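Local coordinates for protein aldehyde dehydrogenase (Trypanosoma brucei, PDB 5MYP) that probably oxidises aldehydes to carboxylic acids with NAD+ as electron acceptor in the glycosome, at residues T12-E15 against N16-V19; K169-S173 against D174-I178; R25-N29 against D30-R34. All blocks are in the same frame, centred on the assembly; numbering follows the deposited sequence.

Interaction 1 (T12-E15 against N16-V19); sequences TSLE and NIPV. Unlike the reference sequence in segment 16-19: Val19 (reference Thr).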
ATOM      1  N   THR A  12     -25.727   3.663 -15.918  1.00 20.45           N
ATOM      2  CA  THR A  12     -24.832   4.317 -16.863  1.00 19.37           C
ATOM      3  C   THR A  12     -24.622   3.380 -18.047  1.00 18.84           C
ATOM      4  O   THR A  12     -24.314   2.205 -17.852  1.00 18.17           O
ATOM      5  CB  THR A  12     -23.468   4.636 -16.220  1.00 18.97           C
ATOM      6  OG1 THR A  12     -23.676   5.308 -14.968  1.00 18.20           O
ATOM      7  CG2 THR A  12     -22.609   5.502 -17.155  1.00 18.84           C
ATOM      8  N   SER A  13     -24.805   3.890 -19.264  1.00 18.75           N
ATOM      9  CA  SER A  13     -24.569   3.093 -20.467  1.00 18.57           C
ATOM     10  C   SER A  13     -23.087   2.743 -20.551  1.00 18.34           C
ATOM     11  O   SER A  13     -22.229   3.543 -20.161  1.00 17.78           O
ATOM     12  CB  SER A  13     -25.009   3.834 -21.733  1.00 18.74           C
ATOM     13  OG  SER A  13     -24.096   4.867 -22.065  1.00 19.09           O
ATOM     14  N   LEU A  14     -22.797   1.556 -21.069  1.00 18.21           N
ATOM     15  CA  LEU A  14     -21.418   1.081 -21.174  1.00 18.64           C
ATOM     16  C   LEU A  14     -20.546   1.989 -22.050  1.00 18.52           C
ATOM     17  O   LEU A  14     -19.361   2.157 -21.774  1.00 18.49           O
ATOM     18  CB  LEU A  14     -21.375  -0.371 -21.682  1.00 18.93           C
ATOM     19  CG  LEU A  14     -22.079  -1.421 -20.811  1.00 19.13           C
ATOM     20  CD1 LEU A  14     -21.976  -2.802 -21.448  1.00 19.41           C
ATOM     21  CD2 LEU A  14     -21.503  -1.432 -19.405  1.00 19.21           C
ATOM     22  N   GLU A  15     -21.145   2.574 -23.088  0.50 18.55           N
ATOM     23  CA  GLU A  15     -20.451   3.502 -23.983  0.50 18.54           C
ATOM     24  C   GLU A  15     -20.045   4.808 -23.283  0.50 18.14           C
ATOM     25  O   GLU A  15     -19.017   5.396 -23.630  0.50 17.96           O
ATOM     26  CB  GLU A  15     -21.332   3.806 -25.207  0.50 19.03           C
ATOM     27  CG  GLU A  15     -20.843   4.957 -26.075  0.50 19.31           C
ATOM     28  CD  GLU A  15     -21.728   5.187 -27.287  0.50 19.62           C
ATOM     29  OE1 GLU A  15     -21.893   6.355 -27.697  0.50 19.87           O
ATOM     30  OE2 GLU A  15     -22.263   4.199 -27.832  0.50 19.69           O
ATOM     31  N   ASN A  16     -20.851   5.255 -22.315  1.00 17.52           N
ATOM     32  CA  ASN A  16     -20.555   6.480 -21.543  1.00 17.43           C
ATOM     33  C   ASN A  16     -19.495   6.313 -20.448  1.00 16.51           C
ATOM     34  O   ASN A  16     -18.949   7.313 -19.979  1.00 16.05           O
ATOM     35  CB  ASN A  16     -21.837   7.068 -20.918  1.00 17.86           C
ATOM     36  CG  ASN A  16     -22.727   7.773 -21.936  1.00 18.58           C
ATOM     37  OD1 ASN A  16     -22.277   8.155 -23.020  1.00 19.86           O
ATOM     38  ND2 ASN A  16     -23.993   7.962 -21.585  1.00 18.66           N
ATOM     39  N   ILE A  17     -19.209   5.077 -20.037  1.00 15.65           N
ATOM     40  CA  ILE A  17     -18.234   4.834 -18.962  1.00 15.52           C
ATOM     41  C   ILE A  17     -16.820   5.342 -19.322  1.00 15.31           C
ATOM     42  O   ILE A  17     -16.234   6.079 -18.528  1.00 15.47           O
ATOM     43  CB  ILE A  17     -18.271   3.357 -18.468  1.00 15.39           C
ATOM     44  CG1 ILE A  17     -19.562   3.130 -17.670  1.00 15.35           C
ATOM     45  CG2 ILE A  17     -17.045   3.020 -17.615  1.00 15.61           C
ATOM     46  CD1 ILE A  17     -19.918   1.674 -17.440  1.00 15.37           C
ATOM     47  N   PRO A  18     -16.280   4.976 -20.509  1.00 15.25           N
ATOM     48  CA  PRO A  18     -15.000   5.561 -20.952  1.00 15.15           C
ATOM     49  C   PRO A  18     -14.992   7.094 -21.035  1.00 14.68           C
ATOM     50  O   PRO A  18     -13.969   7.710 -20.731  1.00 14.24           O
ATOM     51  CB  PRO A  18     -14.799   4.972 -22.354  1.00 15.40           C
ATOM     52  CG  PRO A  18     -15.599   3.720 -22.367  1.00 15.70           C
ATOM     53  CD  PRO A  18     -16.721   3.877 -21.392  1.00 15.49           C
ATOM     54  N   VAL A  19     -16.120   7.687 -21.431  1.00 14.21           N
ATOM     55  CA  VAL A  19     -16.233   9.148 -21.569  1.00 14.10           C
ATOM     56  C   VAL A  19     -16.149   9.822 -20.198  1.00 13.55           C
ATOM     57  O   VAL A  19     -15.432  10.807 -20.036  1.00 13.12           O
ATOM     58  CB  VAL A  19     -17.548   9.566 -22.282  1.00 14.51           C
ATOM     59  CG1 VAL A  19     -17.660  11.089 -22.378  1.00 14.69           C
ATOM     60  CG2 VAL A  19     -17.629   8.935 -23.668  1.00 14.72           C
TER
HETATM   61  O   HOH W   1     -25.361   6.783 -19.526  1.00 19.68           O
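Ser13 and Asn16 meet at an N-terminal helix cap, where the chain turns into helix 16-29. Ser13 supplies the capping bond: its OG accepts from the backbone N of Asn16 at 3.3 Å, with an N-H...O angle of 144°. The torsion that makes this possible places OG between the backbone N and the carbonyl carbon of its own residue (chi1 74°), within reach of the first helical amide. The carbonyl O of Ser13 adds weak, bent bonds from Asn16 N and Ile17 N, and Ile17 N also gives a weak bond to Leu14 O. The amides of Asn16 and Ile17 are thus each divided between two acceptors rather than held by one straight bond.

Water 1 adds a bridge. It accepts from Ser13 N at 3.0 Å and from Asn16 ND2 at 2.7 Å, so it links the backbone of the capping residue to the carboxamide three residues on. Although ND2 also comes close to Ser13 OG, the angle there is too poor for a hydrogen bond.

Beneath the polar turn, Ile17 is buried against Val179 and helix 183-191. The side chains of Leu14 and Ile17 lie side by side, pointing the same way, and both reach Ala188 of that helix. Thr12 is held by Asn180, whose backbone N bonds to Thr12 OG1. The chi1 of -50° that puts OG1 beside the backbone N of Thr12 sets CG2 opposite that N, where it packs against Ile17 CG1 at 3.9 Å.

Interaction 2 (K169-S173 against D174-I178); sequences KYVSS and DVVGI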
ATOM      1  N   LYS A 169     -24.836  19.290  -8.631  1.00 17.97           N
ATOM      2  CA  LYS A 169     -25.162  20.648  -8.179  1.00 17.97           C
ATOM      3  C   LYS A 169     -24.123  21.244  -7.220  1.00 17.50           C
ATOM      4  O   LYS A 169     -24.076  22.460  -7.055  1.00 17.45           O
ATOM      5  CB  LYS A 169     -26.585  20.676  -7.602  1.00 18.56           C
ATOM      6  CG  LYS A 169     -27.606  20.323  -8.687  1.00 19.01           C
ATOM      7  CD  LYS A 169     -29.049  20.592  -8.294  1.00 19.42           C
ATOM      8  CE  LYS A 169     -29.552  19.605  -7.262  1.00 19.61           C
ATOM      9  NZ  LYS A 169     -31.029  19.752  -7.083  1.00 19.89           N
ATOM     10  N   TYR A 170     -23.287  20.396  -6.614  1.00 16.61           N
ATOM     11  CA  TYR A 170     -22.227  20.839  -5.702  1.00 16.22           C
ATOM     12  C   TYR A 170     -20.795  20.671  -6.231  1.00 15.92           C
ATOM     13  O   TYR A 170     -19.934  21.500  -5.926  1.00 15.65           O
ATOM     14  CB  TYR A 170     -22.386  20.145  -4.347  1.00 16.07           C
ATOM     15  CG  TYR A 170     -23.706  20.476  -3.693  1.00 15.93           C
ATOM     16  CD1 TYR A 170     -24.843  19.735  -3.982  1.00 15.88           C
ATOM     17  CD2 TYR A 170     -23.829  21.544  -2.801  1.00 15.98           C
ATOM     18  CE1 TYR A 170     -26.067  20.030  -3.400  1.00 15.73           C
ATOM     19  CE2 TYR A 170     -25.048  21.847  -2.208  1.00 15.77           C
ATOM     20  CZ  TYR A 170     -26.166  21.088  -2.512  1.00 15.83           C
ATOM     21  OH  TYR A 170     -27.381  21.367  -1.926  1.00 15.79           O
ATOM     22  N   VAL A 171     -20.537  19.614  -7.003  1.00 15.31           N
ATOM     23  CA  VAL A 171     -19.212  19.373  -7.579  1.00 15.09           C
ATOM     24  C   VAL A 171     -19.336  18.986  -9.043  1.00 14.90           C
ATOM     25  O   VAL A 171     -20.204  18.188  -9.404  1.00 14.35           O
ATOM     26  CB  VAL A 171     -18.457  18.250  -6.827  1.00 15.19           C
ATOM     27  CG1 VAL A 171     -17.025  18.124  -7.346  1.00 15.32           C
ATOM     28  CG2 VAL A 171     -18.482  18.501  -5.326  1.00 15.36           C
ATOM     29  N   SER A 172     -18.454  19.543  -9.869  1.00 14.76           N
ATOM     30  CA  SER A 172     -18.435  19.277 -11.305  1.00 14.96           C
ATOM     31  C   SER A 172     -18.319  17.787 -11.631  1.00 15.16           C
ATOM     32  O   SER A 172     -17.637  17.054 -10.919  1.00 14.86           O
ATOM     33  CB  SER A 172     -17.248  20.011 -11.939  1.00 14.91           C
ATOM     34  OG  SER A 172     -17.008  19.569 -13.264  1.00 15.32           O
ATOM     35  N   SER A 173     -18.974  17.354 -12.709  0.50 15.40           N
ATOM     36  CA  SER A 173     -18.841  15.980 -13.208  0.50 15.57           C
ATOM     37  C   SER A 173     -17.435  15.687 -13.759  0.50 15.68           C
ATOM     38  O   SER A 173     -17.020  14.523 -13.827  0.50 15.69           O
ATOM     39  CB  SER A 173     -19.908  15.685 -14.268  0.50 15.72           C
ATOM     40  OG  SER A 173     -21.181  15.540 -13.665  0.50 15.77           O
ATOM     41  N   ASP A 174     -16.716  16.741 -14.162  1.00 15.71           N
ATOM     42  CA  ASP A 174     -15.293  16.630 -14.526  1.00 16.01           C
ATOM     43  C   ASP A 174     -14.399  16.278 -13.330  1.00 15.21           C
ATOM     44  O   ASP A 174     -13.391  15.616 -13.490  1.00 15.35           O
ATOM     45  CB  ASP A 174     -14.789  17.912 -15.190  1.00 16.68           C
ATOM     46  CG  ASP A 174     -15.246  18.036 -16.649  1.00 17.79           C
ATOM     47  OD1 ASP A 174     -16.322  17.534 -17.062  1.00 18.35           O
ATOM     48  OD2 ASP A 174     -14.490  18.654 -17.411  1.00 18.97           O
ATOM     49  N   VAL A 175     -14.750  16.743 -12.142  1.00 14.60           N
ATOM     50  CA  VAL A 175     -13.975  16.468 -10.924  1.00 13.98           C
ATOM     51  C   VAL A 175     -14.456  15.189 -10.223  1.00 13.56           C
ATOM     52  O   VAL A 175     -13.637  14.420  -9.730  1.00 13.37           O
ATOM     53  CB  VAL A 175     -13.972  17.701  -9.982  1.00 13.91           C
ATOM     54  CG1 VAL A 175     -13.290  17.387  -8.660  1.00 13.78           C
ATOM     55  CG2 VAL A 175     -13.273  18.867 -10.678  1.00 13.93           C
ATOM     56  N   VAL A 176     -15.769  14.970 -10.173  1.00 13.06           N
ATOM     57  CA  VAL A 176     -16.348  13.720  -9.638  1.00 12.86           C
ATOM     58  C   VAL A 176     -17.358  13.114 -10.623  1.00 12.71           C
ATOM     59  O   VAL A 176     -18.501  13.567 -10.711  1.00 12.43           O
ATOM     60  CB  VAL A 176     -17.022  13.917  -8.259  1.00 12.80           C
ATOM     61  CG1 VAL A 176     -17.562  12.590  -7.727  1.00 12.97           C
ATOM     62  CG2 VAL A 176     -16.043  14.528  -7.269  1.00 12.83           C
ATOM     63  N   GLY A 177     -16.923  12.091 -11.355  1.00 12.56           N
ATOM     64  CA  GLY A 177     -17.806  11.340 -12.240  1.00 12.69           C
ATOM     65  C   GLY A 177     -18.584  10.293 -11.468  1.00 12.85           C
ATOM     66  O   GLY A 177     -18.155   9.856 -10.396  1.00 12.88           O
ATOM     67  N   ILE A 178     -19.737   9.894 -12.000  1.00 12.88           N
ATOM     68  CA  ILE A 178     -20.579   8.888 -11.349  1.00 13.15           C
ATOM     69  C   ILE A 178     -20.910   7.774 -12.341  1.00 13.13           C
ATOM     70  O   ILE A 178     -21.326   8.047 -13.469  1.00 12.86           O
ATOM     71  CB  ILE A 178     -21.888   9.492 -10.789  1.00 13.39           C
ATOM     72  CG1 ILE A 178     -21.586  10.689  -9.862  1.00 13.58           C
ATOM     73  CG2 ILE A 178     -22.689   8.423 -10.045  1.00 13.48           C
ATOM     74  CD1 ILE A 178     -22.813  11.453  -9.400  1.00 13.73           C
TER
HETATM   75  O   HOH W   2     -20.562  15.330 -10.062  1.00 12.84           O
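This is a local turn contact in a beta-alpha-beta unit, where the chain leaves helix 157-170 and folds back into strand 176-178; Ser172 and Val176 carry it. Val176 N donates to Ser172 O at 2.9 Å in a nearly straight bond (173°) lying in the carbonyl plane. The same oxygen takes a second, weak bond from Val175 N, so one carbonyl gathers two successive amides of the turn. The hydroxyl of Ser172 serves the next amide back: with OG on the far side of CB from its own backbone N (chi1 167°), OG accepts from Asp174 N at 3.0 Å. Ser173 joins through carbon, its CA making a CA-H...O contact with Val176 O at 3.5 Å. That carbonyl also receives water 2, which donates to both Val171 O and Val176 O and so bridges the two ends of the bend.

On the inner side three valines close together. CG1 of Val171 comes within 3.7 Å of Val176 CG2, the side chains crossing at a slant, and lies 4.0 Å from Val175 CG1, where they meet at about a right angle. Val171 continues onto Val42 and Leu46 of helix 36-52, while Val175 and Val176 pack on Leu142 of helix 132-143. Backbone hydrogen bonds of Val175 and Gly177 with Ala148, and of Gly177 with Ile150, set the outgoing strand parallel to strand 147-151.

Interaction 3 (R25-N29 against D30-R34); sequences REAFN and DDANR. Unlike the reference sequence in segment 30-34: Asp30 (reference Asn).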
ATOM      1  N   ARG A  25     -10.013  12.304 -16.139  1.00 13.19           N
ATOM      2  CA  ARG A  25      -8.581  12.240 -16.468  1.00 13.26           C
ATOM      3  C   ARG A  25      -8.082  13.571 -17.037  1.00 13.33           C
ATOM      4  O   ARG A  25      -7.084  14.120 -16.564  1.00 12.93           O
ATOM      5  CB  ARG A  25      -8.338  11.094 -17.463  1.00 13.32           C
ATOM      6  CG  ARG A  25      -6.929  10.951 -18.021  1.00 13.46           C
ATOM      7  CD  ARG A  25      -5.909  10.599 -16.964  1.00 13.49           C
ATOM      8  NE  ARG A  25      -6.207   9.342 -16.286  1.00 13.53           N
ATOM      9  CZ  ARG A  25      -5.539   8.885 -15.229  1.00 13.41           C
ATOM     10  NH1 ARG A  25      -4.518   9.569 -14.719  1.00 13.40           N
ATOM     11  NH2 ARG A  25      -5.894   7.729 -14.674  1.00 13.54           N
ATOM     12  N   GLU A  26      -8.787  14.075 -18.047  0.50 13.41           N
ATOM     13  CA  GLU A  26      -8.465  15.361 -18.669  0.50 13.49           C
ATOM     14  C   GLU A  26      -8.534  16.513 -17.659  0.50 13.35           C
ATOM     15  O   GLU A  26      -7.669  17.395 -17.665  0.50 13.21           O
ATOM     16  CB  GLU A  26      -9.401  15.624 -19.856  0.50 13.74           C
ATOM     17  CG  GLU A  26      -9.219  16.981 -20.518  0.50 14.06           C
ATOM     18  CD  GLU A  26      -7.958  17.076 -21.354  0.50 14.19           C
ATOM     19  OE1 GLU A  26      -7.238  16.057 -21.476  0.50 14.25           O
ATOM     20  OE2 GLU A  26      -7.693  18.174 -21.895  0.50 14.26           O
ATOM     21  N   ALA A  27      -9.545  16.485 -16.789  1.00 13.18           N
ATOM     22  CA  ALA A  27      -9.697  17.487 -15.721  1.00 12.98           C
ATOM     23  C   ALA A  27      -8.501  17.484 -14.765  1.00 12.79           C
ATOM     24  O   ALA A  27      -7.952  18.545 -14.453  1.00 12.54           O
ATOM     25  CB  ALA A  27     -10.996  17.249 -14.951  1.00 13.04           C
ATOM     26  N   PHE A  28      -8.085  16.294 -14.332  1.00 12.57           N
ATOM     27  CA  PHE A  28      -6.878  16.164 -13.516  1.00 12.64           C
ATOM     28  C   PHE A  28      -5.663  16.745 -14.233  1.00 12.51           C
ATOM     29  O   PHE A  28      -4.945  17.555 -13.660  1.00 12.13           O
ATOM     30  CB  PHE A  28      -6.573  14.713 -13.136  1.00 12.52           C
ATOM     31  CG  PHE A  28      -5.274  14.572 -12.394  1.00 12.68           C
ATOM     32  CD1 PHE A  28      -5.199  14.931 -11.055  1.00 12.65           C
ATOM     33  CD2 PHE A  28      -4.109  14.153 -13.047  1.00 12.71           C
ATOM     34  CE1 PHE A  28      -4.001  14.846 -10.364  1.00 12.82           C
ATOM     35  CE2 PHE A  28      -2.906  14.068 -12.359  1.00 12.87           C
ATOM     36  CZ  PHE A  28      -2.852  14.418 -11.013  1.00 12.78           C
ATOM     37  N   ASN A  29      -5.452  16.325 -15.481  1.00 12.69           N
ATOM     38  CA  ASN A  29      -4.342  16.825 -16.309  1.00 12.99           C
ATOM     39  C   ASN A  29      -4.385  18.346 -16.526  1.00 13.37           C
ATOM     40  O   ASN A  29      -3.336  18.975 -16.638  1.00 13.26           O
ATOM     41  CB  ASN A  29      -4.295  16.112 -17.672  1.00 13.08           C
ATOM     42  CG  ASN A  29      -3.928  14.639 -17.558  1.00 13.07           C
ATOM     43  OD1 ASN A  29      -3.382  14.193 -16.551  1.00 13.03           O
ATOM     44  ND2 ASN A  29      -4.230  13.879 -18.600  1.00 12.87           N
ATOM     45  N   ASP A  30      -5.590  18.919 -16.565  1.00 13.70           N
ATOM     46  CA  ASP A  30      -5.775  20.374 -16.663  1.00 14.32           C
ATOM     47  C   ASP A  30      -5.795  21.103 -15.301  1.00 14.49           C
ATOM     48  O   ASP A  30      -6.272  22.231 -15.226  1.00 14.64           O
ATOM     49  CB  ASP A  30      -7.062  20.692 -17.453  1.00 14.50           C
ATOM     50  CG  ASP A  30      -6.989  20.257 -18.920  1.00 14.85           C
ATOM     51  OD1 ASP A  30      -5.880  20.184 -19.481  1.00 15.17           O
ATOM     52  OD2 ASP A  30      -8.053  19.996 -19.519  1.00 15.16           O
ATOM     53  N   ASP A  31      -5.276  20.468 -14.242  1.00 14.89           N
ATOM     54  CA  ASP A  31      -5.155  21.072 -12.899  1.00 15.17           C
ATOM     55  C   ASP A  31      -6.494  21.510 -12.286  1.00 14.68           C
ATOM     56  O   ASP A  31      -6.548  22.471 -11.514  1.00 14.51           O
ATOM     57  CB  ASP A  31      -4.148  22.236 -12.914  1.00 15.91           C
ATOM     58  CG  ASP A  31      -2.772  21.818 -13.414  1.00 16.77           C
ATOM     59  OD1 ASP A  31      -2.358  20.667 -13.162  1.00 17.24           O
ATOM     60  OD2 ASP A  31      -2.086  22.643 -14.049  1.00 17.87           O
ATOM     61  N   ALA A  32      -7.567  20.786 -12.607  1.00 14.11           N
ATOM     62  CA  ALA A  32      -8.911  21.128 -12.121  1.00 13.93           C
ATOM     63  C   ALA A  32      -9.050  21.078 -10.598  1.00 13.73           C
ATOM     64  O   ALA A  32      -9.935  21.725 -10.057  1.00 13.35           O
ATOM     65  CB  ALA A  32      -9.957  20.229 -12.761  1.00 13.89           C
ATOM     66  N   ASN A  33      -8.202  20.299  -9.922  1.00 13.82           N
ATOM     67  CA  ASN A  33      -8.218  20.199  -8.457  1.00 14.05           C
ATOM     68  C   ASN A  33      -6.812  20.298  -7.841  1.00 14.68           C
ATOM     69  O   ASN A  33      -6.561  19.768  -6.758  1.00 14.19           O
ATOM     70  CB  ASN A  33      -8.898  18.884  -8.046  1.00 13.70           C
ATOM     71  CG  ASN A  33      -9.394  18.898  -6.608  1.00 13.50           C
ATOM     72  OD1 ASN A  33      -9.849  19.925  -6.109  1.00 13.29           O
ATOM     73  ND2 ASN A  33      -9.316  17.748  -5.938  1.00 12.98           N
ATOM     74  N   ARG A  34      -5.911  21.014  -8.512  1.00 15.73           N
ATOM     75  CA  ARG A  34      -4.519  21.117  -8.078  1.00 16.76           C
ATOM     76  C   ARG A  34      -4.340  22.147  -6.968  1.00 16.51           C
ATOM     77  O   ARG A  34      -3.820  21.818  -5.897  1.00 15.92           O
ATOM     78  CB  ARG A  34      -3.627  21.464  -9.273  1.00 18.37           C
ATOM     79  CG  ARG A  34      -2.133  21.531  -8.978  1.00 20.17           C
ATOM     80  CD  ARG A  34      -1.388  21.988 -10.216  1.00 21.88           C
ATOM     81  NE  ARG A  34      -0.057  22.495  -9.906  1.00 23.94           N
ATOM     82  CZ  ARG A  34       1.043  21.755  -9.782  1.00 25.20           C
ATOM     83  NH1 ARG A  34       1.022  20.430  -9.935  1.00 26.23           N
ATOM     84  NH2 ARG A  34       2.190  22.356  -9.500  1.00 26.41           N
TER
HETATM   85  O   HOH W   3      -5.980  18.558 -10.847  1.00 12.98           O
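A Schellman motif ends helix 16-29, with Asp31 as its C-prime residue and Ala27 and Ala32 meeting across the turn. Ala32 N donates back to Ala27 O at 2.9 Å, and Asp31 N to Phe28 O at 3.0 Å. In the second bond the donor stands well above the carbonyl plane. The reversal depends on the positive phi of Asp31 (60°). It also brings the methyl carbons together, Ala27 CB to Ala32 CB at 3.8 Å. Water 3 extends the cap, donating to Phe28 O and accepting from Asn33 N.

Just before these bonds, Asp30 N still makes a helical bond to Glu26 O at 2.8 Å. The side chain of Glu26 has two conformers; in the one given, its carboxylate comes close to that of Asp30, a doubtful approach of like charges that the second position may relieve.

The Asp31 carboxylate forms a salt bridge with Arg411 of the second subunit, so the cap borders the dimer contact. Within its own chain, Phe28 lies on Pro117 of strand 110-124, and Asn33 ND2 bonds to the carbonyls of Leu142, on helix 132-143, and Asn146, just before strand 147-151.

Overall arrangement
From the N terminus, interaction 1 starts helix 16-29 and interaction 3 ends it, their centres about 20 Å apart. Interaction 2 comes much later, at the bend between helix 157-170 and strand 176-178. Each closes only a short turn between adjoining residues, and the three follow in series without nesting or crossing. In space, interaction 2 meets each of the others, which do not touch one another: Asp174 O lies 3.2 Å from Ala27 CB of interaction 3, and Ile178 O lies 3.9 Å from Thr12 OG1 of interaction 1. The two ends of the N-terminal helix are thereby set beside the beta-alpha-beta unit built on strands 147-151 and 176-178.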